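Local atomic coordinates of enterotoxin-like toxin X (Staphylococcus aureus, PDB entry 5U75), a protein that binds sialylated glycans such as sialyl Lewis X on neutrophil surface glycoproteins and so inhibits phagocytosis and killing by human neutrophils. Residues T39-K43 / E88-E94; Q61-H65 / T148-V154; H103-L108 / T155-V159. All coordinates share one frame; numbering follows the deposited sequence.

Contact 1: residues T39-K43 / E88-E94; sequences TINGK and EVVTLKE
E88, at the start of 88-94, brings a carboxylate toward the ammonium group of K43 from the opposite direction, but the model is crowded at OE2 and the exact place of this salt bridge is doubtful. The carbonyl O of V89 accepts from a water that also takes a weak bond from K43 NZ, and V90 sets a methyl, CG1, 4.1 Å from the same K43 NZ. T91 is the N-cap of helix 92-104: its OG1 accepts from E94 N at 3.1 Å, and a second water links this OG1 to N41 ND2, weakly on the amide side. K93 meets the end of the I40 side chain, its carbonyl O 4.0 Å from I40 CD1. E94 is the second acid to meet K43. Its chain, with CG swung away from the backbone N (chi1 -168°), runs out past I40 CG2 and forms a salt bridge with K43 NZ; E94 has a second conformer, so the fine geometry is less sure. Together K43, E88 and E94 form a salt-bridge network, set where a type I' hairpin turn, I40 to K43, meets the N-capped start of the beta-grasp domain's helix.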
loop_
_atom_site.group_PDB
_atom_site.type_symbol
_atom_site.label_atom_id
_atom_site.label_comp_id
_atom_site.label_asym_id
_atom_site.label_seq_id
_atom_site.Cartn_x
_atom_site.Cartn_y
_atom_site.Cartn_z
ATOM N N THR A 39 9.393 -7.610 -5.186
ATOM C CA THR A 39 8.741 -8.667 -5.902
ATOM C C THR A 39 7.726 -9.353 -5.016
ATOM O O THR A 39 7.839 -9.337 -3.769
ATOM C CB THR A 39 9.757 -9.729 -6.377
ATOM O OG1 THR A 39 10.332 -10.366 -5.239
ATOM C CG2 THR A 39 10.864 -9.090 -7.182
ATOM N N ILE A 40 6.734 -9.953 -5.664
ATOM C CA ILE A 40 5.850 -10.900 -5.016
ATOM C C ILE A 40 5.238 -11.818 -6.080
ATOM O O ILE A 40 4.770 -11.337 -7.109
ATOM C CB ILE A 40 4.749 -10.187 -4.181
ATOM C CG1 ILE A 40 3.948 -11.226 -3.390
ATOM C CG2 ILE A 40 3.841 -9.320 -5.055
ATOM C CD1 ILE A 40 3.197 -10.661 -2.218
ATOM N N ASN A 41 5.274 -13.132 -5.844
ATOM C CA ASN A 41 4.651 -14.123 -6.753
ATOM C C ASN A 41 4.976 -13.944 -8.238
ATOM O O ASN A 41 4.100 -14.090 -9.091
ATOM C CB ASN A 41 3.125 -14.099 -6.604
ATOM C CG ASN A 41 2.654 -14.518 -5.235
ATOM O OD1 ASN A 41 3.379 -15.153 -4.472
ATOM N ND2 ASN A 41 1.411 -14.180 -4.925
ATOM N N GLY A 42 6.210 -13.594 -8.567
ATOM C CA GLY A 42 6.558 -13.395 -9.982
ATOM C C GLY A 42 6.226 -12.025 -10.565
ATOM O O GLY A 42 6.579 -11.746 -11.718
ATOM N N LYS A 43 5.559 -11.162 -9.788
ATOM C CA LYS A 43 5.400 -9.771 -10.164
ATOM C C LYS A 43 6.499 -8.976 -9.536
ATOM O O LYS A 43 7.049 -9.385 -8.529
ATOM C CB LYS A 43 4.056 -9.248 -9.703
ATOM C CG LYS A 43 2.940 -9.933 -10.449
ATOM C CD LYS A 43 1.641 -9.238 -10.169
ATOM C CE LYS A 43 0.533 -9.756 -11.085
ATOM N NZ LYS A 43 0.057 -11.138 -10.790
ATOM N N GLU A 88 -6.128 -7.783 -14.638
ATOM C CA GLU A 88 -6.211 -9.220 -14.397
ATOM C C GLU A 88 -6.755 -9.455 -13.016
ATOM O O GLU A 88 -6.796 -8.527 -12.204
ATOM C CB GLU A 88 -4.839 -9.914 -14.500
ATOM C CG GLU A 88 -3.809 -9.419 -13.523
ATOM C CD GLU A 88 -2.425 -10.020 -13.745
ATOM O OE1 GLU A 88 -2.271 -11.009 -14.493
ATOM O OE2 GLU A 88 -1.479 -9.501 -13.156
ATOM N N VAL A 89 -7.098 -10.712 -12.740
ATOM C CA VAL A 89 -7.507 -11.107 -11.392
ATOM C C VAL A 89 -6.242 -11.461 -10.624
ATOM O O VAL A 89 -5.443 -12.299 -11.078
ATOM C CB VAL A 89 -8.541 -12.252 -11.416
ATOM C CG1 VAL A 89 -8.931 -12.664 -10.010
ATOM C CG2 VAL A 89 -9.770 -11.816 -12.191
ATOM N N VAL A 90 -6.041 -10.775 -9.498
ATOM C CA VAL A 90 -4.902 -10.967 -8.610
ATOM C C VAL A 90 -5.441 -11.318 -7.220
ATOM O O VAL A 90 -6.655 -11.278 -6.984
ATOM C CB VAL A 90 -3.977 -9.717 -8.536
ATOM C CG1 VAL A 90 -3.476 -9.320 -9.925
ATOM C CG2 VAL A 90 -4.672 -8.521 -7.878
ATOM N N THR A 91 -4.540 -11.685 -6.315
ATOM C CA THR A 91 -4.930 -11.956 -4.933
ATOM C C THR A 91 -4.815 -10.690 -4.100
ATOM O O THR A 91 -4.048 -9.756 -4.420
ATOM C CB THR A 91 -4.091 -13.061 -4.265
ATOM O OG1 THR A 91 -2.740 -12.646 -4.127
ATOM C CG2 THR A 91 -4.165 -14.380 -5.063
ATOM N N LEU A 92 -5.578 -10.675 -3.011
ATOM C CA LEU A 92 -5.437 -9.623 -2.007
ATOM C C LEU A 92 -4.029 -9.606 -1.389
ATOM O O LEU A 92 -3.505 -8.544 -1.075
ATOM C CB LEU A 92 -6.533 -9.737 -0.947
ATOM C CG LEU A 92 -6.546 -8.657 0.149
ATOM C CD1 LEU A 92 -6.552 -7.255 -0.452
ATOM C CD2 LEU A 92 -7.777 -8.885 1.017
ATOM N N LYS A 93 -3.373 -10.766 -1.270
ATOM C CA LYS A 93 -2.004 -10.774 -0.781
ATOM C C LYS A 93 -1.128 -9.933 -1.692
ATOM O O LYS A 93 -0.321 -9.129 -1.239
ATOM C CB LYS A 93 -1.443 -12.189 -0.654
ATOM C CG LYS A 93 -0.050 -12.227 -0.054
ATOM C CD LYS A 93 0.468 -13.659 0.067
ATOM C CE LYS A 93 1.760 -13.708 0.850
ATOM N NZ LYS A 93 2.451 -15.015 0.620
ATOM N N GLU A 94 -1.310 -10.127 -2.997
ATOM C CA GLU A 94 -0.549 -9.397 -3.993
ATOM C C GLU A 94 -0.836 -7.892 -3.974
ATOM O O GLU A 94 0.071 -7.075 -3.973
ATOM C CB GLU A 94 -0.889 -9.969 -5.357
ATOM C CG GLU A 94 0.026 -9.524 -6.457
ATOM C CD GLU A 94 -0.235 -10.312 -7.710
ATOM O OE1 GLU A 94 0.052 -11.526 -7.756
ATOM O OE2 GLU A 94 -0.718 -9.679 -8.665
HETATM O O HOH W 1 -1.102 -14.633 -3.699
HETATM O O HOH W 2 -2.535 -13.095 -10.731
#

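Contact 2: residues Q61-H65 / T148-V154; sequences QVRIH and TDDIKNV
I64 and I151 meet at about a right angle, methyl against methyl: I64 CD1 lies 3.4 Å from I151 CD1, close for two methyls, but I151 has a second conformer, so the tightness is doubtful. With CG1 of I64 beside the backbone N (chi1 -61°), its other branch, CG2, points to the other side and reaches V154 CG2 at 3.8 Å, so the one side chain packs on two residues of the partner strand. V62 straddles the 3-10 turn before that strand, with CG2 3.8 Å from T148 O and CG1 3.8 Å from D149 OD1. The strands join through the backbone bond from V154 N to H65 O, 3.0 Å long and nearly straight at 168°. One step back, a water spans the gap, accepting from H65 N and donating to K152 O at 2.8 Å. This bridge stands beside a classic beta bulge, in which K152 and N153 both face N122. N153 OD1 is bonded to N122 ND2, while T148 OG1 is held by N86 O and E88 N. Strands 61-72 and 151-160 are parallel neighbours in the mixed beta-grasp sheet, their short segments inclined at 36°. Strand 75-86 flanks the first and strand 118-123 the second, and helix 92-104 packs on I151 through L95 and on V154 through I99.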
loop_
_atom_site.group_PDB
_atom_site.type_symbol
_atom_site.label_atom_id
_atom_site.label_comp_id
_atom_site.label_asym_id
_atom_site.label_seq_id
_atom_site.Cartn_x
_atom_site.Cartn_y
_atom_site.Cartn_z
ATOM N N GLN A 61 -3.677 -2.059 -19.067
ATOM C CA GLN A 61 -3.184 -1.539 -17.782
ATOM C C GLN A 61 -4.207 -0.665 -17.095
ATOM O O GLN A 61 -5.045 -0.071 -17.733
ATOM C CB GLN A 61 -1.923 -0.690 -17.974
ATOM C CG GLN A 61 -0.715 -1.463 -18.425
ATOM C CD GLN A 61 0.490 -0.562 -18.577
ATOM O OE1 GLN A 61 0.448 0.428 -19.313
ATOM N NE2 GLN A 61 1.553 -0.883 -17.881
ATOM N N VAL A 62 -4.099 -0.585 -15.772
ATOM C CA VAL A 62 -4.826 0.387 -14.972
ATOM C C VAL A 62 -3.825 1.118 -14.111
ATOM O O VAL A 62 -2.760 0.575 -13.821
ATOM C CB VAL A 62 -5.890 -0.267 -14.055
ATOM C CG1 VAL A 62 -6.985 -0.894 -14.897
ATOM C CG2 VAL A 62 -5.298 -1.294 -13.119
ATOM N N ARG A 63 -4.180 2.333 -13.701
ATOM C CA ARG A 63 -3.408 3.098 -12.740
ATOM C C ARG A 63 -4.318 3.385 -11.562
ATOM O O ARG A 63 -5.396 3.945 -11.728
ATOM C CB ARG A 63 -2.896 4.401 -13.322
ATOM C CG ARG A 63 -1.980 5.147 -12.357
ATOM C CD ARG A 63 -1.081 6.111 -13.099
ATOM N NE ARG A 63 -0.111 5.376 -13.937
ATOM C CZ ARG A 63 0.299 5.731 -15.168
ATOM N NH1 ARG A 63 -0.161 6.814 -15.796
ATOM N NH2 ARG A 63 1.183 4.974 -15.788
ATOM N N ILE A 64 -3.873 2.976 -10.383
ATOM C CA ILE A 64 -4.631 3.133 -9.153
ATOM C C ILE A 64 -3.926 4.182 -8.311
ATOM O O ILE A 64 -2.779 3.997 -7.894
ATOM C CB ILE A 64 -4.750 1.788 -8.433
ATOM C CG1 ILE A 64 -5.489 0.789 -9.332
ATOM C CG2 ILE A 64 -5.399 1.956 -7.059
ATOM C CD1 ILE A 64 -5.311 -0.626 -8.868
ATOM N N HIS A 65 -4.606 5.307 -8.097
ATOM C CA HIS A 65 -4.020 6.405 -7.329
ATOM C C HIS A 65 -4.243 6.204 -5.836
ATOM O O HIS A 65 -5.326 5.783 -5.422
ATOM C CB HIS A 65 -4.580 7.738 -7.798
ATOM C CG HIS A 65 -4.205 8.041 -9.206
ATOM N ND1 HIS A 65 -2.996 8.609 -9.540
ATOM C CD2 HIS A 65 -4.831 7.770 -10.374
ATOM C CE1 HIS A 65 -2.917 8.723 -10.854
ATOM N NE2 HIS A 65 -4.013 8.216 -11.384
ATOM N N THR A 148 -8.149 -6.254 -10.922
ATOM C CA THR A 148 -7.545 -4.912 -10.781
ATOM C C THR A 148 -8.354 -3.829 -11.512
ATOM O O THR A 148 -8.276 -2.672 -11.164
ATOM C CB THR A 148 -6.086 -4.874 -11.304
ATOM O OG1 THR A 148 -6.073 -5.269 -12.672
ATOM C CG2 THR A 148 -5.202 -5.799 -10.520
ATOM N N ASP A 149 -9.118 -4.215 -12.536
ATOM C CA ASP A 149 -9.992 -3.293 -13.240
ATOM C C ASP A 149 -11.262 -2.910 -12.434
ATOM O O ASP A 149 -12.038 -2.046 -12.863
ATOM C CB ASP A 149 -10.369 -3.890 -14.595
ATOM C CG ASP A 149 -11.090 -2.904 -15.492
ATOM O OD1 ASP A 149 -10.571 -1.796 -15.687
ATOM O OD2 ASP A 149 -12.194 -3.231 -15.969
ATOM N N ASP A 150 -11.455 -3.539 -11.269
ATOM C CA ASP A 150 -12.537 -3.205 -10.358
ATOM C C ASP A 150 -12.160 -2.108 -9.371
ATOM O O ASP A 150 -13.034 -1.605 -8.661
ATOM C CB ASP A 150 -12.976 -4.451 -9.560
ATOM C CG ASP A 150 -14.297 -4.253 -8.809
ATOM O OD1 ASP A 150 -15.212 -3.622 -9.383
ATOM O OD2 ASP A 150 -14.395 -4.712 -7.635
ATOM N N ILE A 151 -10.882 -1.736 -9.318
ATOM C CA ILE A 151 -10.401 -0.821 -8.287
ATOM C C ILE A 151 -10.588 0.620 -8.730
ATOM O O ILE A 151 -10.161 1.001 -9.820
ATOM C CB ILE A 151 -8.935 -1.069 -7.953
ATOM C CG1 ILE A 151 -8.766 -2.513 -7.495
ATOM C CG2 ILE A 151 -8.461 -0.085 -6.891
ATOM C CD1 ILE A 151 -7.334 -2.968 -7.460
ATOM N N LYS A 152 -11.253 1.404 -7.888
ATOM C CA LYS A 152 -11.436 2.835 -8.133
ATOM C C LYS A 152 -10.201 3.627 -7.735
ATOM O O LYS A 152 -9.614 4.324 -8.557
ATOM C CB LYS A 152 -12.650 3.350 -7.376
ATOM C CG LYS A 152 -12.921 4.830 -7.577
ATOM C CD LYS A 152 -14.162 5.230 -6.795
ATOM C CE LYS A 152 -14.513 6.705 -6.984
ATOM N NZ LYS A 152 -14.034 7.487 -5.814
ATOM N N ASN A 153 -9.819 3.515 -6.469
ATOM C CA ASN A 153 -8.631 4.154 -5.929
ATOM C C ASN A 153 -8.294 3.516 -4.582
ATOM O O ASN A 153 -8.988 2.598 -4.138
ATOM C CB ASN A 153 -8.808 5.686 -5.788
ATOM C CG ASN A 153 -9.799 6.085 -4.708
ATOM O OD1 ASN A 153 -10.449 5.262 -4.082
ATOM N ND2 ASN A 153 -9.882 7.381 -4.463
ATOM N N VAL A 154 -7.244 4.013 -3.941
ATOM C CA VAL A 154 -6.871 3.586 -2.599
ATOM C C VAL A 154 -6.848 4.839 -1.759
ATOM O O VAL A 154 -6.165 5.803 -2.098
ATOM C CB VAL A 154 -5.487 2.897 -2.580
ATOM C CG1 VAL A 154 -4.992 2.690 -1.140
ATOM C CG2 VAL A 154 -5.558 1.577 -3.312
HETATM O O HOH W 3 -7.290 5.731 -8.989
#

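Contact 3: residues H103-L108 / T155-V159; sequences HISYGL and TFELV
A Schellman motif closes the C-terminal end of the beta-grasp helix, and side chains around it pack on residues 155-159 of strand 151-160 in the mixed sheet. H103 and F156 form a T-shaped pair: the imidazole edge points at the phenyl face, with CE1 3.4 Å above the plane over the ring centre and the planes at 76°. In F156, chi1 of 55° carries the ring toward the helix, and chi2 of -81° turns its face to H103. Y106 and F156 run alongside each other in opposite senses, which brings the Y106 hydroxyl 3.8 Å from F156 CE2. L158 CD1 lies among Y106 OH (3.6 Å), L108 CD1 (3.7 Å) and H103 ND1 (3.9 Å), crossing these side chains at about a right angle. Strand 61-72 adds L66 beside H103 and F156, and Y70 beside L108 and L158. Within the turn, H103 O accepts from Y106 N and L108 N, which come from opposite faces of its carbonyl plane, and this same oxygen sits 3.2 Å above the centre of the Y106 ring. The imidazole is fixed in rotation by H103 ND1, which shares a 2.7 Å hydrogen bond with Y106 OH in the plane of the imidazole.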
loop_
_atom_site.group_PDB
_atom_site.type_symbol
_atom_site.label_atom_id
_atom_site.label_comp_id
_atom_site.label_asym_id
_atom_site.label_seq_id
_atom_site.Cartn_x
_atom_site.Cartn_y
_atom_site.Cartn_z
ATOM N N HIS A 103 3.432 2.789 -0.229
ATOM C CA HIS A 103 3.499 3.582 1.022
ATOM C C HIS A 103 4.896 3.675 1.606
ATOM O O HIS A 103 5.339 4.766 2.014
ATOM C CB HIS A 103 2.521 3.058 2.065
ATOM C CG HIS A 103 1.094 3.349 1.744
ATOM N ND1 HIS A 103 0.396 4.383 2.328
ATOM C CD2 HIS A 103 0.232 2.760 0.882
ATOM C CE1 HIS A 103 -0.835 4.403 1.860
ATOM N NE2 HIS A 103 -0.962 3.428 0.980
ATOM N N ILE A 104 5.610 2.549 1.639
ATOM C CA ILE A 104 6.997 2.535 2.079
ATOM C C ILE A 104 7.836 3.543 1.284
ATOM O O ILE A 104 8.729 4.198 1.869
ATOM C CB ILE A 104 7.611 1.100 2.062
ATOM C CG1 ILE A 104 7.001 0.268 3.196
ATOM C CG2 ILE A 104 9.149 1.147 2.177
ATOM C CD1 ILE A 104 7.353 -1.205 3.171
ATOM N N SER A 105 7.538 3.712 -0.014
ATOM C CA SER A 105 8.271 4.688 -0.856
ATOM C C SER A 105 8.134 6.161 -0.442
ATOM O O SER A 105 8.902 6.987 -0.941
ATOM C CB SER A 105 7.890 4.548 -2.349
ATOM O OG SER A 105 6.634 5.147 -2.641
ATOM N N TYR A 106 7.155 6.520 0.402
ATOM C CA TYR A 106 7.142 7.876 1.000
ATOM C C TYR A 106 7.621 7.921 2.454
ATOM O O TYR A 106 7.692 9.007 3.042
ATOM C CB TYR A 106 5.777 8.563 0.872
ATOM C CG TYR A 106 4.633 7.955 1.657
ATOM C CD1 TYR A 106 4.605 7.997 3.066
ATOM C CD2 TYR A 106 3.544 7.391 1.004
ATOM C CE1 TYR A 106 3.559 7.456 3.770
ATOM C CE2 TYR A 106 2.477 6.863 1.714
ATOM C CZ TYR A 106 2.505 6.905 3.099
ATOM O OH TYR A 106 1.479 6.388 3.810
ATOM N N GLY A 107 7.885 6.763 3.047
ATOM C CA GLY A 107 8.361 6.691 4.426
ATOM C C GLY A 107 7.591 5.803 5.381
ATOM O O GLY A 107 7.983 5.696 6.546
ATOM N N LEU A 108 6.513 5.151 4.934
ATOM C CA LEU A 108 5.776 4.263 5.835
ATOM C C LEU A 108 6.683 3.121 6.317
ATOM O O LEU A 108 7.538 2.637 5.580
ATOM C CB LEU A 108 4.482 3.714 5.217
ATOM C CG LEU A 108 3.477 3.167 6.243
ATOM C CD1 LEU A 108 2.811 4.292 7.039
ATOM C CD2 LEU A 108 2.417 2.305 5.586
ATOM N N THR A 155 -7.620 4.849 -0.672
ATOM C CA THR A 155 -7.577 5.965 0.236
ATOM C C THR A 155 -6.903 5.566 1.535
ATOM O O THR A 155 -6.788 4.375 1.844
ATOM C CB THR A 155 -8.995 6.505 0.502
ATOM O OG1 THR A 155 -9.860 5.444 0.920
ATOM C CG2 THR A 155 -9.560 7.132 -0.756
ATOM N N PHE A 156 -6.435 6.549 2.297
ATOM C CA PHE A 156 -5.839 6.227 3.587
ATOM C C PHE A 156 -5.757 7.421 4.498
ATOM O O PHE A 156 -5.618 8.552 4.018
ATOM C CB PHE A 156 -4.406 5.669 3.423
ATOM C CG PHE A 156 -3.479 6.560 2.646
ATOM C CD1 PHE A 156 -3.503 6.574 1.252
ATOM C CD2 PHE A 156 -2.560 7.361 3.294
ATOM C CE1 PHE A 156 -2.648 7.400 0.534
ATOM C CE2 PHE A 156 -1.690 8.181 2.586
ATOM C CZ PHE A 156 -1.731 8.201 1.194
ATOM N N GLU A 157 -5.796 7.148 5.803
ATOM C CA GLU A 157 -5.566 8.152 6.848
ATOM C C GLU A 157 -4.689 7.482 7.880
ATOM O O GLU A 157 -5.193 6.781 8.766
ATOM C CB GLU A 157 -6.882 8.583 7.500
ATOM C CG GLU A 157 -7.969 8.971 6.522
ATOM C CD GLU A 157 -9.287 9.281 7.204
ATOM O OE1 GLU A 157 -9.478 8.843 8.361
ATOM O OE2 GLU A 157 -10.129 9.954 6.579
ATOM N N LEU A 158 -3.380 7.666 7.747
ATOM C CA LEU A 158 -2.420 7.013 8.589
ATOM C C LEU A 158 -1.792 8.021 9.544
ATOM O O LEU A 158 -1.597 9.200 9.196
ATOM C CB LEU A 158 -1.358 6.350 7.728
ATOM C CG LEU A 158 -1.908 5.312 6.733
ATOM C CD1 LEU A 158 -0.733 4.671 6.008
ATOM C CD2 LEU A 158 -2.768 4.257 7.417
ATOM N N VAL A 159 -1.476 7.530 10.741
ATOM C CA VAL A 159 -0.948 8.355 11.818
ATOM C C VAL A 159 0.283 7.683 12.423
ATOM O O VAL A 159 0.263 6.483 12.708
ATOM C CB VAL A 159 -2.037 8.579 12.898
ATOM C CG1 VAL A 159 -1.449 9.239 14.146
ATOM C CG2 VAL A 159 -3.171 9.415 12.329
#

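Overall arrangement
From the N terminus, the hairpin at 39-43 finds its partner in 88-94, so contact 1 closes a loop holding strands 61-72 and 75-86, and with them the segment 61-65 of contact 2. Contact 2 brings 61-65 together with 148-154 and therefore crosses contact 1; the two touch probably by a hydrogen bond from T148 N to E88 O, and V90 packs on T148. Helix 92-104 then leads from contact 1 to contact 3, whose segment 103-108 falls inside the loop of contact 2 and pairs with 155-159 just beyond it, so these two cross as well. Contacts 1 and 3 follow in series. Strand 151-160 serves contacts 2 and 3; contact 1 joins the hairpin to the helix start, contact 3 the helix end to the sheet.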